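Local coordinates for protein GH86A beta-porphyranase (Bacteroides plebeius, PDB 4AW7) that hydrolyses the sulfated red-algal polysaccharide porphyran at beta-D-galactopyranose-(1->4)-alpha-L-galactopyranose-6-sulfate linkages, as a gut bacterial glycoside hydrolase of family 86, at residues R307-F312 with I471-Y476; D374-N379 with S502-L507. One frame throughout, in Å; residues are numbered along the deposited sequence.

Interaction 1: residues R307-F312 with I471-Y476; sequences RQDNLF and IIRNKY
Asp309 and Arg473 meet in an end-on, two-pronged salt bridge: Arg473 NH2 donates to Asp309 OD1 at 2.8 Å and Arg473 NH1 to Asp309 OD2 at 2.9 Å. Both hydrogen bonds are nearly straight, the second with an N-H...O angle of 172°. The two oxygens lie close to the guanidinium plane and are met on their syn sides, yet the carboxylate is twisted, its plane 34° from that of the guanidinium. Arg473 reaches across with CG anti to its own backbone N (chi1 -172°) and with bends at the next two torsions that swing its end round to the acid. Two further bonds fix the pair: Arg473 NH2 also donates to the carbonyl O of Glu306, and Asp309 OD2 is bonded to Ser33 OG.

The bridge joins two parts of the fold. Asp309 sits in the short 3-10 turn between helix 293-305 and strand 311-316, the last helix-to-strand connection of the (beta/alpha)8 barrel of the catalytic domain, whereas Arg473 projects from strand 469-484 of the five-stranded mixed sheet that also holds strands 503-514 and 577-589.

Lys475, from the same strand, lays its CE 3.5 Å above one face of the Arg473 guanidinium, offset toward the rim. Its NZ stands 4.2 Å from Arg307 NH1, over a face of the Arg307 guanidinium. Three carboxylates, of Glu248, Asp252 and Glu255, are salt-bridged to Arg307 and are likely to balance the two positive charges, while Asn303 OD1 receives the bond from Arg307 NE.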
# COMPACT_ATOMS: atom_id res chain seq x y z
N ARG A 307 -2.99 -5.94 -5.09
CA ARG A 307 -4.20 -5.56 -4.38
C ARG A 307 -5.04 -4.53 -5.17
O ARG A 307 -5.93 -3.88 -4.61
CB ARG A 307 -3.88 -5.00 -3.00
CG ARG A 307 -3.11 -5.96 -2.12
CD ARG A 307 -2.99 -5.43 -0.73
NE ARG A 307 -2.13 -6.27 0.09
CZ ARG A 307 -2.52 -7.15 1.02
NH1 ARG A 307 -3.80 -7.28 1.35
NH2 ARG A 307 -1.60 -7.86 1.65
N GLN A 308 -4.76 -4.36 -6.47
CA GLN A 308 -5.36 -3.23 -7.19
C GLN A 308 -6.89 -3.20 -7.09
O GLN A 308 -7.50 -2.13 -7.03
CB GLN A 308 -4.93 -3.24 -8.66
CG GLN A 308 -5.27 -1.93 -9.36
CD GLN A 308 -4.98 -2.00 -10.83
OE1 GLN A 308 -3.82 -2.09 -11.26
NE2 GLN A 308 -6.04 -1.93 -11.65
N ASP A 309 -7.51 -4.37 -7.13
CA ASP A 309 -8.95 -4.50 -7.05
C ASP A 309 -9.53 -4.12 -5.71
O ASP A 309 -10.76 -3.96 -5.60
CB ASP A 309 -9.41 -5.92 -7.43
CG ASP A 309 -8.77 -7.02 -6.64
OD1 ASP A 309 -7.65 -6.90 -6.15
OD2 ASP A 309 -9.41 -8.10 -6.53
N ASN A 310 -8.69 -4.00 -4.70
CA ASN A 310 -9.11 -3.51 -3.38
C ASN A 310 -8.27 -2.33 -2.89
O ASN A 310 -8.07 -2.16 -1.69
CB ASN A 310 -9.10 -4.62 -2.34
CG ASN A 310 -9.98 -4.26 -1.14
OD1 ASN A 310 -11.06 -3.70 -1.31
ND2 ASN A 310 -9.47 -4.51 0.09
N LEU A 311 -7.80 -1.50 -3.82
CA LEU A 311 -6.89 -0.39 -3.49
C LEU A 311 -7.42 0.87 -4.16
O LEU A 311 -7.48 0.96 -5.38
CB LEU A 311 -5.48 -0.70 -3.97
CG LEU A 311 -4.43 0.38 -3.64
CD1 LEU A 311 -4.07 0.43 -2.15
CD2 LEU A 311 -3.17 0.14 -4.49
N PHE A 312 -7.76 1.88 -3.35
CA PHE A 312 -8.10 3.16 -3.93
C PHE A 312 -6.91 3.89 -4.57
O PHE A 312 -6.98 4.42 -5.69
CB PHE A 312 -8.66 4.13 -2.87
CG PHE A 312 -10.10 3.91 -2.47
CD1 PHE A 312 -11.09 3.61 -3.36
CD2 PHE A 312 -10.48 4.12 -1.15
CE1 PHE A 312 -12.42 3.50 -2.96
CE2 PHE A 312 -11.80 4.00 -0.75
CZ PHE A 312 -12.76 3.70 -1.65
N ILE A 471 -7.01 -15.95 -16.67
CA ILE A 471 -6.95 -16.52 -15.34
C ILE A 471 -7.37 -15.43 -14.37
O ILE A 471 -6.94 -14.26 -14.53
CB ILE A 471 -5.55 -17.11 -15.03
CG1 ILE A 471 -5.57 -18.00 -13.78
CG2 ILE A 471 -4.45 -16.03 -14.96
CD1 ILE A 471 -4.26 -18.78 -13.55
N ILE A 472 -8.28 -15.73 -13.46
CA ILE A 472 -8.90 -14.75 -12.58
C ILE A 472 -8.53 -15.06 -11.14
O ILE A 472 -8.83 -16.15 -10.66
CB ILE A 472 -10.43 -14.67 -12.72
CG1 ILE A 472 -10.82 -14.40 -14.20
CG2 ILE A 472 -10.99 -13.63 -11.76
CD1 ILE A 472 -12.32 -14.27 -14.44
N ARG A 473 -7.87 -14.12 -10.49
CA ARG A 473 -7.50 -14.24 -9.08
C ARG A 473 -8.62 -13.73 -8.19
O ARG A 473 -9.02 -12.57 -8.29
CB ARG A 473 -6.21 -13.47 -8.76
CG ARG A 473 -5.66 -13.71 -7.36
CD ARG A 473 -6.27 -12.90 -6.27
NE ARG A 473 -5.83 -11.51 -6.21
CZ ARG A 473 -6.62 -10.45 -6.16
NH1 ARG A 473 -7.89 -10.51 -6.45
NH2 ARG A 473 -6.10 -9.27 -5.83
N ASN A 474 -9.17 -14.60 -7.35
CA ASN A 474 -10.13 -14.21 -6.34
C ASN A 474 -9.58 -14.57 -4.97
O ASN A 474 -8.86 -15.54 -4.80
CB ASN A 474 -11.50 -14.83 -6.58
CG ASN A 474 -12.30 -14.04 -7.60
OD1 ASN A 474 -12.54 -14.52 -8.72
ND2 ASN A 474 -12.69 -12.83 -7.24
N LYS A 475 -9.96 -13.77 -3.97
CA LYS A 475 -9.63 -14.01 -2.59
C LYS A 475 -10.91 -14.34 -1.83
O LYS A 475 -11.94 -13.70 -2.05
CB LYS A 475 -8.98 -12.76 -1.95
CG LYS A 475 -7.61 -12.48 -2.52
CD LYS A 475 -6.99 -11.23 -1.90
CE LYS A 475 -5.64 -10.96 -2.45
NZ LYS A 475 -5.00 -9.85 -1.74
N TYR A 476 -10.79 -15.30 -0.93
CA TYR A 476 -11.92 -15.76 -0.12
C TYR A 476 -11.50 -15.66 1.35
O TYR A 476 -10.40 -16.04 1.72
CB TYR A 476 -12.31 -17.18 -0.48
CG TYR A 476 -12.71 -17.32 -1.91
CD1 TYR A 476 -13.99 -17.04 -2.31
CD2 TYR A 476 -11.80 -17.73 -2.86
CE1 TYR A 476 -14.39 -17.19 -3.62
CE2 TYR A 476 -12.19 -17.84 -4.21
CZ TYR A 476 -13.48 -17.59 -4.57
OH TYR A 476 -13.92 -17.74 -5.88

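Interaction 2: residues D374-N379 with S502-L507; sequences DITSSN and SGRASL
Arg504 has the most surface buried here, and its guanidinium is held at one edge by Asp374 and over one face by Thr376. At the edge, Arg504 NH2 donates to Asp374 OD1 at 2.7 Å and Arg504 NH1 to Asp374 OD2 at 2.8 Å, each using the syn lone pair of its oxygen. With the carboxylate and guanidinium planes only 13° apart, this is a nearly coplanar, bidentate salt bridge. A bend at chi3 (-60°) turns the arginine head toward the acid.

The two strands belong to different sheets: 371-377 to the large mixed sheet, 503-514 to the five-stranded sheet that also holds strands 469-484 and 577-589. Their short axes pass 10.7 Å apart at 46°, too distant for strand pairing, and side chains span the interval.

Thr376 adds a methyl group over the guanidinium: its CG2 lies 3.3 Å from Arg504 CZ, above the centre of the plane. Arg504 NE is salt-bridged to Glu586 on strand 577-589, leaving the group little freedom to rotate. A leucine in place of Arg504 would probably leave the buried carboxylate of Asp374 without its charged mate and Glu586 without this partner.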
# COMPACT_ATOMS: atom_id res chain seq x y z
N ASP A 374 -0.40 -13.67 -17.27
CA ASP A 374 -0.09 -14.61 -16.21
C ASP A 374 1.39 -14.67 -15.93
O ASP A 374 2.20 -14.69 -16.86
CB ASP A 374 -0.67 -16.00 -16.49
CG ASP A 374 -0.77 -16.83 -15.25
OD1 ASP A 374 -0.94 -16.27 -14.16
OD2 ASP A 374 -0.64 -18.05 -15.32
N ILE A 375 1.75 -14.72 -14.66
CA ILE A 375 3.14 -14.82 -14.26
C ILE A 375 3.16 -15.48 -12.92
O ILE A 375 2.27 -15.25 -12.13
CB ILE A 375 3.94 -13.39 -14.35
CG1 ILE A 375 5.45 -13.60 -14.10
CG2 ILE A 375 3.33 -12.30 -13.49
CD1 ILE A 375 6.35 -12.39 -14.48
N THR A 376 4.15 -16.34 -12.69
CA THR A 376 4.40 -17.02 -11.40
C THR A 376 5.87 -16.93 -11.05
O THR A 376 6.72 -16.71 -11.92
CB THR A 376 4.04 -18.48 -11.47
OG1 THR A 376 4.81 -19.14 -12.47
CG2 THR A 376 2.55 -18.64 -11.71
N SER A 377 6.18 -17.09 -9.77
CA SER A 377 7.52 -17.12 -9.24
C SER A 377 7.57 -18.20 -8.18
O SER A 377 6.74 -18.23 -7.27
CB SER A 377 7.86 -15.77 -8.62
OG SER A 377 9.12 -15.81 -8.05
N SER A 378 8.55 -19.07 -8.29
CA SER A 378 8.69 -20.17 -7.31
C SER A 378 9.26 -19.75 -5.98
O SER A 378 9.00 -20.39 -4.97
CB SER A 378 9.58 -21.25 -7.93
OG SER A 378 10.93 -20.84 -8.04
N ASN A 379 10.01 -18.65 -5.94
CA ASN A 379 10.63 -18.16 -4.71
C ASN A 379 9.84 -16.94 -4.24
O ASN A 379 9.78 -15.94 -4.95
CB ASN A 379 12.08 -17.79 -5.02
CG ASN A 379 12.86 -17.26 -3.81
OD1 ASN A 379 12.27 -16.90 -2.79
ND2 ASN A 379 14.19 -17.16 -3.94
N SER A 502 -9.50 -25.08 -12.60
CA SER A 502 -8.12 -25.35 -12.92
C SER A 502 -7.32 -24.06 -12.79
O SER A 502 -7.88 -22.98 -13.01
CB SER A 502 -8.01 -25.88 -14.32
OG SER A 502 -8.71 -27.10 -14.42
N GLY A 503 -6.04 -24.20 -12.44
CA GLY A 503 -5.20 -23.03 -12.18
C GLY A 503 -4.31 -23.28 -10.98
O GLY A 503 -3.65 -24.32 -10.90
N ARG A 504 -4.30 -22.32 -10.07
CA ARG A 504 -3.44 -22.32 -8.90
C ARG A 504 -4.23 -21.89 -7.67
O ARG A 504 -5.27 -21.27 -7.76
CB ARG A 504 -2.27 -21.39 -9.08
CG ARG A 504 -1.41 -21.73 -10.25
CD ARG A 504 -0.20 -20.82 -10.37
NE ARG A 504 -0.52 -19.39 -10.54
CZ ARG A 504 -0.72 -18.77 -11.70
NH1 ARG A 504 -0.70 -19.44 -12.84
NH2 ARG A 504 -0.97 -17.49 -11.72
N ALA A 505 -3.73 -22.25 -6.50
CA ALA A 505 -4.32 -21.83 -5.23
C ALA A 505 -3.26 -21.72 -4.18
O ALA A 505 -2.21 -22.37 -4.25
CB ALA A 505 -5.41 -22.83 -4.82
N SER A 506 -3.57 -20.89 -3.19
CA SER A 506 -2.70 -20.77 -2.03
C SER A 506 -3.49 -20.31 -0.81
O SER A 506 -4.54 -19.68 -0.94
CB SER A 506 -1.56 -19.82 -2.27
OG SER A 506 -2.07 -18.55 -2.51
N LEU A 507 -2.95 -20.63 0.36
CA LEU A 507 -3.43 -20.10 1.62
C LEU A 507 -2.49 -18.95 2.05
O LEU A 507 -1.27 -19.13 2.08
CB LEU A 507 -3.39 -21.20 2.68
CG LEU A 507 -3.64 -20.76 4.12
CD1 LEU A 507 -5.05 -20.30 4.35
CD2 LEU A 507 -3.23 -21.91 5.05

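From the N terminus, the chain reaches 307-312 at the end of the catalytic barrel, then 374-379 in the large mixed sheet, then 471-476 and 502-507 in the five-stranded sheet. Interaction 1 closes a loop whose ends are 159 residues apart, interaction 2 one of 123. Their segments alternate, so the loops cross rather than nest. The second segments of both lie in the same five-stranded sheet, which is thereby tied to the barrel by interaction 1 and to the large mixed sheet by interaction 2. With centres about 14 Å apart, they touch through Ile471, whose CG2 packs 3.6 Å from Asp374 OD1.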